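Local coordinates for pectate lyase (Pectobacterium carotovorum, PDB 4U49), which probably cleaves polygalacturonate and methyl-esterified pectins within the chain by calcium-dependent elimination, leaving unsaturated galacturonosyl ends, at residues P309-E314 with Y328-D333; K227-N232 with R267-I272; N287-D292 with E314-E319. All coordinates share one frame; numbering follows the deposited sequence.

Contact 1. Residues P309-E314 with Y328-D333; sequences PPVCEE and YGEFWD
E314 sets CG anti to its carbonyl carbon (chi1 -66°) and runs on extended, which lays its carboxylate over one face of the F331 ring. The two planes lie 17° apart, and OE2 of E314 sits 3.6 Å from CD2 of F331, displaced toward the rim; T334 binds OE1 and R288 pairs with OE2, so the stacked group is gripped at both oxygens. With CG of E330 anti to the backbone N (chi1 -177°), its straight chain travels alongside the opposite backbone to V311, whose N donates to OE2 of E330 at 2.8 Å, approaching from above the carboxylate plane. One water bridges this oxygen to O of P309; a second is held by C312 N and F331 O, bonds weakly to OE2 and rests over the centre of the W332 indole. CG2 of V311 touches CH2 of W332 at 3.7 Å, the side chains crossing at about a right angle.

Between these side chains the backbones pair directly. F331 N donates to C312 O at 2.9 Å and E314 N to G329 O at 2.9 Å, while E313 and E330 form a non-hydrogen-bonded pair with CA atoms 4.2 Å apart. Y328 N donates to O of E314 at 2.8 Å, so Y328 and G329 both stand opposite this one residue. C312 is tied to C337 by a disulfide. Antiparallel strands 312-315 and 327-330 thus form a beta hairpin with a classic beta bulge, its second strand edging an otherwise parallel sheet of the right-handed beta-helix of polysaccharide lyase family 3.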
loop_
_atom_site.group_PDB
_atom_site.type_symbol
_atom_site.label_atom_id
_atom_site.label_comp_id
_atom_site.label_asym_id
_atom_site.label_seq_id
_atom_site.Cartn_x
_atom_site.Cartn_y
_atom_site.Cartn_z
ATOM N N PRO A 309 16.708 5.673 -2.174
ATOM C CA PRO A 309 17.036 4.248 -2.092
ATOM C C PRO A 309 17.191 3.612 -3.468
ATOM O O PRO A 309 16.756 4.201 -4.460
ATOM C CB PRO A 309 15.824 3.667 -1.368
ATOM C CG PRO A 309 14.694 4.504 -1.878
ATOM C CD PRO A 309 15.256 5.900 -2.064
ATOM N N PRO A 310 17.809 2.424 -3.533
ATOM C CA PRO A 310 17.750 1.670 -4.788
ATOM C C PRO A 310 16.305 1.317 -5.108
ATOM O O PRO A 310 15.545 0.958 -4.205
ATOM C CB PRO A 310 18.584 0.416 -4.496
ATOM C CG PRO A 310 18.590 0.300 -3.006
ATOM C CD PRO A 310 18.570 1.710 -2.495
ATOM N N VAL A 311 15.925 1.436 -6.373
ATOM C CA VAL A 311 14.547 1.190 -6.767
ATOM C C VAL A 311 14.334 -0.275 -7.145
ATOM O O VAL A 311 13.688 -1.020 -6.408
ATOM C CB VAL A 311 14.134 2.105 -7.930
ATOM C CG1 VAL A 311 12.731 1.776 -8.389
ATOM C CG2 VAL A 311 14.227 3.560 -7.500
ATOM N N CYS A 312 14.875 -0.694 -8.284
ATOM C CA CYS A 312 14.772 -2.089 -8.697
ATOM C C CYS A 312 16.148 -2.734 -8.673
ATOM O O CYS A 312 17.056 -2.305 -9.383
ATOM C CB CYS A 312 14.156 -2.208 -10.092
ATOM S SG CYS A 312 13.813 -3.910 -10.613
ATOM N N GLU A 313 16.295 -3.755 -7.837
ATOM C CA GLU A 313 17.552 -4.475 -7.721
ATOM C C GLU A 313 17.396 -5.905 -8.215
ATOM O O GLU A 313 16.417 -6.580 -7.897
ATOM C CB GLU A 313 18.046 -4.465 -6.275
ATOM C CG GLU A 313 18.514 -3.099 -5.786
ATOM C CD GLU A 313 18.950 -3.126 -4.334
ATOM O OE1 GLU A 313 18.110 -3.451 -3.466
ATOM O OE2 GLU A 313 20.134 -2.831 -4.061
ATOM N N GLU A 314 18.365 -6.357 -8.999
ATOM C CA GLU A 314 18.333 -7.702 -9.551
ATOM C C GLU A 314 19.210 -8.633 -8.728
ATOM O O GLU A 314 20.302 -8.256 -8.307
ATOM C CB GLU A 314 18.776 -7.691 -11.014
ATOM C CG GLU A 314 17.814 -6.939 -11.927
ATOM C CD GLU A 314 18.238 -6.943 -13.383
ATOM O OE1 GLU A 314 17.488 -6.378 -14.206
ATOM O OE2 GLU A 314 19.304 -7.510 -13.708
ATOM N N TYR A 328 23.044 -8.401 -7.847
ATOM C CA TYR A 328 23.708 -7.845 -9.024
ATOM C C TYR A 328 23.779 -6.325 -8.954
ATOM O O TYR A 328 24.678 -5.715 -9.529
ATOM C CB TYR A 328 22.995 -8.255 -10.315
ATOM C CG TYR A 328 23.054 -9.729 -10.651
ATOM C CD1 TYR A 328 21.892 -10.483 -10.734
ATOM C CD2 TYR A 328 24.270 -10.365 -10.898
ATOM C CE1 TYR A 328 21.931 -11.825 -11.048
ATOM C CE2 TYR A 328 24.317 -11.714 -11.216
ATOM C CZ TYR A 328 23.142 -12.436 -11.291
ATOM O OH TYR A 328 23.162 -13.776 -11.601
ATOM N N GLY A 329 22.818 -5.719 -8.264
ATOM C CA GLY A 329 22.782 -4.275 -8.114
ATOM C C GLY A 329 21.491 -3.661 -8.620
ATOM O O GLY A 329 20.513 -4.366 -8.864
ATOM N N GLU A 330 21.489 -2.341 -8.770
ATOM C CA GLU A 330 20.310 -1.621 -9.239
ATOM C C GLU A 330 20.304 -1.518 -10.759
ATOM O O GLU A 330 21.336 -1.247 -11.375
ATOM C CB GLU A 330 20.251 -0.225 -8.620
ATOM C CG GLU A 330 19.009 0.564 -8.992
ATOM C CD GLU A 330 18.962 1.922 -8.323
ATOM O OE1 GLU A 330 20.042 2.476 -8.024
ATOM O OE2 GLU A 330 17.847 2.432 -8.089
ATOM N N PHE A 331 19.139 -1.730 -11.364
ATOM C CA PHE A 331 19.026 -1.712 -12.816
ATOM C C PHE A 331 17.802 -0.951 -13.303
ATOM O O PHE A 331 16.792 -0.856 -12.602
ATOM C CB PHE A 331 18.993 -3.138 -13.362
ATOM C CG PHE A 331 20.286 -3.876 -13.189
ATOM C CD1 PHE A 331 21.254 -3.841 -14.177
ATOM C CD2 PHE A 331 20.534 -4.596 -12.033
ATOM C CE1 PHE A 331 22.445 -4.517 -14.016
ATOM C CE2 PHE A 331 21.724 -5.269 -11.867
ATOM C CZ PHE A 331 22.679 -5.231 -12.861
ATOM N N TRP A 332 17.918 -0.418 -14.516
ATOM C CA TRP A 332 16.847 0.317 -15.176
ATOM C C TRP A 332 16.641 -0.215 -16.589
ATOM O O TRP A 332 17.605 -0.592 -17.257
ATOM C CB TRP A 332 17.168 1.814 -15.235
ATOM C CG TRP A 332 17.562 2.407 -13.924
ATOM C CD1 TRP A 332 18.811 2.420 -13.371
ATOM C CD2 TRP A 332 16.708 3.087 -12.998
ATOM N NE1 TRP A 332 18.784 3.060 -12.156
ATOM C CE2 TRP A 332 17.504 3.481 -11.905
ATOM C CE3 TRP A 332 15.344 3.399 -12.986
ATOM C CZ2 TRP A 332 16.985 4.171 -10.811
ATOM C CZ3 TRP A 332 14.831 4.087 -11.898
ATOM C CH2 TRP A 332 15.650 4.464 -10.826
ATOM N N ASP A 333 15.388 -0.243 -17.035
ATOM C CA ASP A 333 15.045 -0.614 -18.409
ATOM C C ASP A 333 15.602 -1.974 -18.833
ATOM O O ASP A 333 16.119 -2.123 -19.942
ATOM C CB ASP A 333 15.529 0.467 -19.377
ATOM C CG ASP A 333 14.913 1.820 -19.087
ATOM O OD1 ASP A 333 13.670 1.897 -18.988
ATOM O OD2 ASP A 333 15.671 2.800 -18.933
HETATM O O HOH W 1 17.621 4.620 -6.995
HETATM O O HOH W 2 15.954 0.948 -10.377
#

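Contact 2. Residues K227-N232 with R267-I272; sequences KVLQQN and RNLTII
Q231 reaches across to the backbone of 267-272, CG anti to the backbone N (chi1 -171°), and its NE2 donates to O of N268 at 3.2 Å. That oxygen lies in the amide plane of Q231, although the donor is tilted from the carbonyl plane of N268. The buried amide is satisfied at both ends: OE1 accepts from OG1 of T238 and from NE1 of W254, whose N-H fixes which end is the oxygen, and OG of S236 is a second partner of NE2.

The two segments belong to different faces of the parallel beta-helix, strand 229-230 in one sheet and strand 267-271 in another, and meet through side chains. Inside the coil CD1 of L229 approaches CD1 of L269 at 4.4 Å, and both touch W254. The side chain of L229 is about 8 Å from that of I195, a calcium-site residue; no calcium is bound to this chain.

R267 reaches back from 267-272 to the backbone of 227-232, its chain extended from CG to NE. NE donates to O of N232 at 3.1 Å, with a weak second bond from NH2 at 3.3 Å to the same oxygen. It sits at the guanidinium edge, yet NE stands 66° out of the carbonyl plane of N232. S256 binds NH1 and N263 binds NH2, and CD of R267 comes within 3.1 Å of O of Q231.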
loop_
_atom_site.group_PDB
_atom_site.type_symbol
_atom_site.label_atom_id
_atom_site.label_comp_id
_atom_site.label_asym_id
_atom_site.label_seq_id
_atom_site.Cartn_x
_atom_site.Cartn_y
_atom_site.Cartn_z
ATOM N N LYS A 227 9.501 -5.408 6.091
ATOM C CA LYS A 227 9.027 -5.533 4.720
ATOM C C LYS A 227 7.521 -5.311 4.651
ATOM O O LYS A 227 6.773 -5.737 5.532
ATOM C CB LYS A 227 9.398 -6.900 4.141
ATOM C CG LYS A 227 8.713 -8.070 4.817
ATOM C CD LYS A 227 9.651 -9.251 4.985
ATOM C CE LYS A 227 8.882 -10.496 5.402
ATOM N NZ LYS A 227 7.987 -10.236 6.570
ATOM N N VAL A 228 7.081 -4.636 3.598
ATOM C CA VAL A 228 5.681 -4.259 3.467
ATOM C C VAL A 228 4.855 -5.349 2.796
ATOM O O VAL A 228 3.788 -5.723 3.285
ATOM C CB VAL A 228 5.535 -2.962 2.655
ATOM C CG1 VAL A 228 4.075 -2.536 2.590
ATOM C CG2 VAL A 228 6.401 -1.864 3.255
ATOM N N LEU A 229 5.355 -5.851 1.673
ATOM C CA LEU A 229 4.599 -6.778 0.837
ATOM C C LEU A 229 5.275 -8.139 0.769
ATOM O O LEU A 229 6.486 -8.231 0.739
ATOM C CB LEU A 229 4.443 -6.220 -0.568
ATOM C CG LEU A 229 3.708 -4.892 -0.654
ATOM C CD1 LEU A 229 3.642 -4.391 -2.083
ATOM C CD2 LEU A 229 2.311 -5.013 -0.057
ATOM N N GLN A 230 4.498 -9.205 0.742
ATOM C CA GLN A 230 5.067 -10.525 0.858
ATOM C C GLN A 230 4.343 -11.345 -0.197
ATOM O O GLN A 230 3.131 -11.176 -0.396
ATOM C CB GLN A 230 4.888 -10.917 2.326
ATOM C CG GLN A 230 5.581 -12.059 3.009
ATOM C CD GLN A 230 6.861 -12.511 2.389
ATOM O OE1 GLN A 230 7.847 -11.732 2.268
ATOM N NE2 GLN A 230 6.955 -13.844 2.259
ATOM N N GLN A 231 5.109 -12.142 -0.939
ATOM C CA GLN A 231 4.607 -12.787 -2.155
ATOM C C GLN A 231 5.404 -14.051 -2.484
ATOM O O GLN A 231 6.358 -14.018 -3.266
ATOM C CB GLN A 231 4.671 -11.829 -3.353
ATOM C CG GLN A 231 3.968 -12.323 -4.613
ATOM C CD GLN A 231 4.011 -11.314 -5.762
ATOM O OE1 GLN A 231 3.945 -10.106 -5.539
ATOM N NE2 GLN A 231 4.136 -11.812 -6.998
ATOM N N ASN A 232 5.018 -15.165 -1.880
ATOM C CA ASN A 232 5.796 -16.389 -1.984
ATOM C C ASN A 232 5.385 -17.263 -3.160
ATOM O O ASN A 232 6.189 -18.046 -3.667
ATOM C CB ASN A 232 5.684 -17.168 -0.676
ATOM C CG ASN A 232 6.618 -16.634 0.395
ATOM O OD1 ASN A 232 6.183 -16.252 1.482
ATOM N ND2 ASN A 232 7.914 -16.591 0.083
ATOM N N ARG A 267 7.765 -14.131 -10.074
ATOM C CA ARG A 267 6.973 -13.381 -9.111
ATOM C C ARG A 267 6.965 -11.934 -9.578
ATOM O O ARG A 267 8.022 -11.315 -9.707
ATOM C CB ARG A 267 7.546 -13.494 -7.698
ATOM C CG ARG A 267 7.661 -14.915 -7.172
ATOM C CD ARG A 267 8.075 -14.900 -5.712
ATOM N NE ARG A 267 8.217 -16.243 -5.162
ATOM C CZ ARG A 267 9.385 -16.832 -4.940
ATOM N NH1 ARG A 267 10.511 -16.184 -5.215
ATOM N NH2 ARG A 267 9.431 -18.058 -4.434
ATOM N N ASN A 268 5.781 -11.395 -9.845
ATOM C CA ASN A 268 5.691 -10.092 -10.493
ATOM C C ASN A 268 5.134 -8.989 -9.604
ATOM O O ASN A 268 4.239 -9.216 -8.790
ATOM C CB ASN A 268 4.843 -10.203 -11.759
ATOM C CG ASN A 268 5.446 -11.145 -12.776
ATOM O OD1 ASN A 268 6.662 -11.183 -12.958
ATOM N ND2 ASN A 268 4.598 -11.919 -13.441
ATOM N N LEU A 269 5.683 -7.793 -9.776
ATOM C CA LEU A 269 5.223 -6.601 -9.072
ATOM C C LEU A 269 4.974 -5.481 -10.065
ATOM O O LEU A 269 5.806 -5.219 -10.930
ATOM C CB LEU A 269 6.252 -6.145 -8.034
ATOM C CG LEU A 269 5.953 -4.807 -7.345
ATOM C CD1 LEU A 269 4.854 -4.965 -6.303
ATOM C CD2 LEU A 269 7.206 -4.196 -6.720
ATOM N N THR A 270 3.829 -4.821 -9.949
ATOM C CA THR A 270 3.599 -3.618 -10.733
ATOM C C THR A 270 3.214 -2.465 -9.824
ATOM O O THR A 270 2.199 -2.517 -9.128
ATOM C CB THR A 270 2.506 -3.818 -11.796
ATOM O OG1 THR A 270 2.896 -4.868 -12.690
ATOM C CG2 THR A 270 2.306 -2.537 -12.589
ATOM N N ILE A 271 4.041 -1.428 -9.816
ATOM C CA ILE A 271 3.709 -0.213 -9.095
ATOM C C ILE A 271 3.158 0.787 -10.095
ATOM O O ILE A 271 3.912 1.385 -10.856
ATOM C CB ILE A 271 4.923 0.397 -8.370
ATOM C CG1 ILE A 271 5.510 -0.587 -7.359
ATOM C CG2 ILE A 271 4.527 1.694 -7.675
ATOM C CD1 ILE A 271 6.738 -0.050 -6.653
ATOM N N ILE A 272 1.840 0.941 -10.114
ATOM C CA ILE A 272 1.215 1.914 -11.002
ATOM C C ILE A 272 1.442 3.320 -10.446
ATOM O O ILE A 272 1.807 4.240 -11.179
ATOM C CB ILE A 272 -0.287 1.634 -11.180
ATOM C CG1 ILE A 272 -0.491 0.226 -11.751
ATOM C CG2 ILE A 272 -0.920 2.685 -12.084
ATOM C CD1 ILE A 272 -1.927 -0.096 -12.131
#

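Contact 3. Residues N287-D292 with E314-E319; sequences NRNFGD and EFNGVE
N287 and F315 form a parallel bridge, their CA atoms 4.8 Å apart, that joins the end of strand 282-287 to strand 312-315 in the parallel part of a mixed sheet of the beta-helix. The chain then leaves this sheet through the turn at 288-292.

In the backbone, R288 N donates to O of F315 at 2.8 Å, one of the two bonds that make the bridge; the other joins F315 to V286. Within 287-292 a side chain joins in: OD2 of D292 accepts from N of N287.

R288 and E314 form a salt bridge. Bent at chi3 (-68°), the arginine presents its side edge, and both NE and NH2 donate to OE2 of E314, each at 3.0 Å. The guanidinium and carboxylate planes stand 83° apart, so one atom is gripped side-on. Y328 also makes a cation-pi contact with R288.

The side-chain amide of N289 makes two hydrogen bonds to G317; its CG lies between its backbone N and carbonyl carbon (chi1 55°). OD1 of N289 accepts from N of G317 at 2.8 Å, while its ND2 donates to O of G317 at 3.0 Å, on a lone pair of that carbonyl.

In packing, CA of G317 lies 3.4 Å from OD1 of N287, which accepts from R255 while ND2 donates to O of C257, and O of G317 lies 3.6 Å from CZ of F290.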
loop_
_atom_site.group_PDB
_atom_site.type_symbol
_atom_site.label_atom_id
_atom_site.label_comp_id
_atom_site.label_asym_id
_atom_site.label_seq_id
_atom_site.Cartn_x
_atom_site.Cartn_y
_atom_site.Cartn_z
ATOM N N ASN A 287 14.390 -11.662 -8.794
ATOM C CA ASN A 287 15.300 -12.715 -9.230
ATOM C C ASN A 287 15.408 -12.747 -10.745
ATOM O O ASN A 287 14.460 -13.128 -11.433
ATOM C CB ASN A 287 14.839 -14.077 -8.716
ATOM C CG ASN A 287 14.937 -14.190 -7.210
ATOM O OD1 ASN A 287 15.923 -13.757 -6.612
ATOM N ND2 ASN A 287 13.911 -14.763 -6.588
ATOM N N ARG A 288 16.569 -12.349 -11.254
ATOM C CA ARG A 288 16.801 -12.253 -12.694
ATOM C C ARG A 288 16.561 -13.575 -13.418
ATOM O O ARG A 288 15.963 -13.603 -14.495
ATOM C CB ARG A 288 18.230 -11.770 -12.966
ATOM C CG ARG A 288 18.608 -11.728 -14.443
ATOM C CD ARG A 288 20.105 -11.512 -14.620
ATOM N NE ARG A 288 20.525 -10.182 -14.186
ATOM C CZ ARG A 288 21.794 -9.802 -14.070
ATOM N NH1 ARG A 288 22.772 -10.655 -14.349
ATOM N NH2 ARG A 288 22.088 -8.572 -13.670
ATOM N N ASN A 289 17.017 -14.667 -12.814
ATOM C CA ASN A 289 16.965 -15.971 -13.463
ATOM C C ASN A 289 15.588 -16.635 -13.416
ATOM O O ASN A 289 15.304 -17.532 -14.211
ATOM C CB ASN A 289 18.007 -16.910 -12.842
ATOM C CG ASN A 289 17.867 -17.035 -11.332
ATOM O OD1 ASN A 289 17.666 -16.045 -10.625
ATOM N ND2 ASN A 289 17.978 -18.260 -10.831
ATOM N N PHE A 290 14.732 -16.198 -12.497
ATOM C CA PHE A 290 13.418 -16.813 -12.348
ATOM C C PHE A 290 12.335 -16.023 -13.081
ATOM O O PHE A 290 11.153 -16.341 -12.983
ATOM C CB PHE A 290 13.061 -16.963 -10.866
ATOM C CG PHE A 290 13.854 -18.032 -10.155
ATOM C CD1 PHE A 290 14.296 -19.154 -10.836
ATOM C CD2 PHE A 290 14.163 -17.908 -8.809
ATOM C CE1 PHE A 290 15.025 -20.137 -10.189
ATOM C CE2 PHE A 290 14.890 -18.888 -8.154
ATOM C CZ PHE A 290 15.321 -20.005 -8.847
ATOM N N GLY A 291 12.745 -14.995 -13.816
ATOM C CA GLY A 291 11.834 -14.280 -14.694
ATOM C C GLY A 291 10.980 -13.215 -14.033
ATOM O O GLY A 291 10.079 -12.668 -14.670
ATOM N N ASP A 292 11.261 -12.918 -12.766
ATOM C CA ASP A 292 10.547 -11.871 -12.035
ATOM C C ASP A 292 10.556 -10.545 -12.773
ATOM O O ASP A 292 11.595 -10.113 -13.269
ATOM C CB ASP A 292 11.164 -11.635 -10.657
ATOM C CG ASP A 292 11.151 -12.859 -9.783
ATOM O OD1 ASP A 292 10.503 -13.863 -10.138
ATOM O OD2 ASP A 292 11.798 -12.799 -8.722
ATOM N N GLU A 314 18.365 -6.357 -8.999
ATOM C CA GLU A 314 18.333 -7.702 -9.551
ATOM C C GLU A 314 19.210 -8.633 -8.728
ATOM O O GLU A 314 20.302 -8.256 -8.307
ATOM C CB GLU A 314 18.776 -7.691 -11.014
ATOM C CG GLU A 314 17.814 -6.939 -11.927
ATOM C CD GLU A 314 18.238 -6.943 -13.383
ATOM O OE1 GLU A 314 17.488 -6.378 -14.206
ATOM O OE2 GLU A 314 19.304 -7.510 -13.708
ATOM N N PHE A 315 18.713 -9.843 -8.502
ATOM C CA PHE A 315 19.414 -10.855 -7.717
ATOM C C PHE A 315 19.498 -12.166 -8.490
ATOM O O PHE A 315 18.772 -12.369 -9.465
ATOM C CB PHE A 315 18.703 -11.110 -6.382
ATOM C CG PHE A 315 18.676 -9.924 -5.460
ATOM C CD1 PHE A 315 19.563 -9.833 -4.400
ATOM C CD2 PHE A 315 17.749 -8.910 -5.641
ATOM C CE1 PHE A 315 19.533 -8.750 -3.544
ATOM C CE2 PHE A 315 17.715 -7.823 -4.791
ATOM C CZ PHE A 315 18.610 -7.741 -3.742
ATOM N N ASN A 316 20.377 -13.056 -8.048
ATOM C CA ASN A 316 20.355 -14.435 -8.514
ATOM C C ASN A 316 19.602 -15.287 -7.500
ATOM O O ASN A 316 20.028 -15.423 -6.353
ATOM C CB ASN A 316 21.773 -14.971 -8.721
ATOM C CG ASN A 316 21.785 -16.383 -9.278
ATOM O OD1 ASN A 316 22.323 -17.308 -8.662
ATOM N ND2 ASN A 316 21.183 -16.558 -10.449
ATOM N N GLY A 317 18.469 -15.840 -7.917
ATOM C CA GLY A 317 17.649 -16.640 -7.027
ATOM C C GLY A 317 18.158 -18.065 -6.941
ATOM O O GLY A 317 18.509 -18.666 -7.954
ATOM N N VAL A 318 18.206 -18.606 -5.728
ATOM C CA VAL A 318 18.690 -19.968 -5.529
ATOM C C VAL A 318 17.727 -20.795 -4.688
ATOM O O VAL A 318 16.848 -20.257 -4.013
ATOM C CB VAL A 318 20.079 -19.988 -4.852
ATOM C CG1 VAL A 318 21.102 -19.253 -5.701
ATOM C CG2 VAL A 318 20.006 -19.392 -3.451
ATOM N N GLU A 319 17.896 -22.112 -4.748
ATOM C CA GLU A 319 17.174 -23.024 -3.875
ATOM C C GLU A 319 17.812 -23.004 -2.492
ATOM O O GLU A 319 19.035 -22.916 -2.376
ATOM C CB GLU A 319 17.182 -24.443 -4.452
ATOM C CG GLU A 319 16.513 -25.482 -3.569
ATOM C CD GLU A 319 15.011 -25.295 -3.488
ATOM O OE1 GLU A 319 14.443 -24.656 -4.400
ATOM O OE2 GLU A 319 14.397 -25.779 -2.514
#

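How the contacts relate
From the N terminus, contact 2 comes first: 267-272 returns to 227-232 after 34 residues, joining two faces of the beta-helix across its interior, and it is complete before the others begin. Contact 3 opens next at 287-292 and contact 1 at 309-314. Their segments alternate, contact 3 closing at 314-319 and contact 1 at 328-333, so the two loops cross and share E314 on strand 312-315. R288 of the turn also packs on F331, so the turn and the hairpin touch beyond the shared residue. Contact 2 joins contact 3 through a probable hydrogen bond from R267 to D292, but stays about 7 Å, nearest atoms, from contact 1.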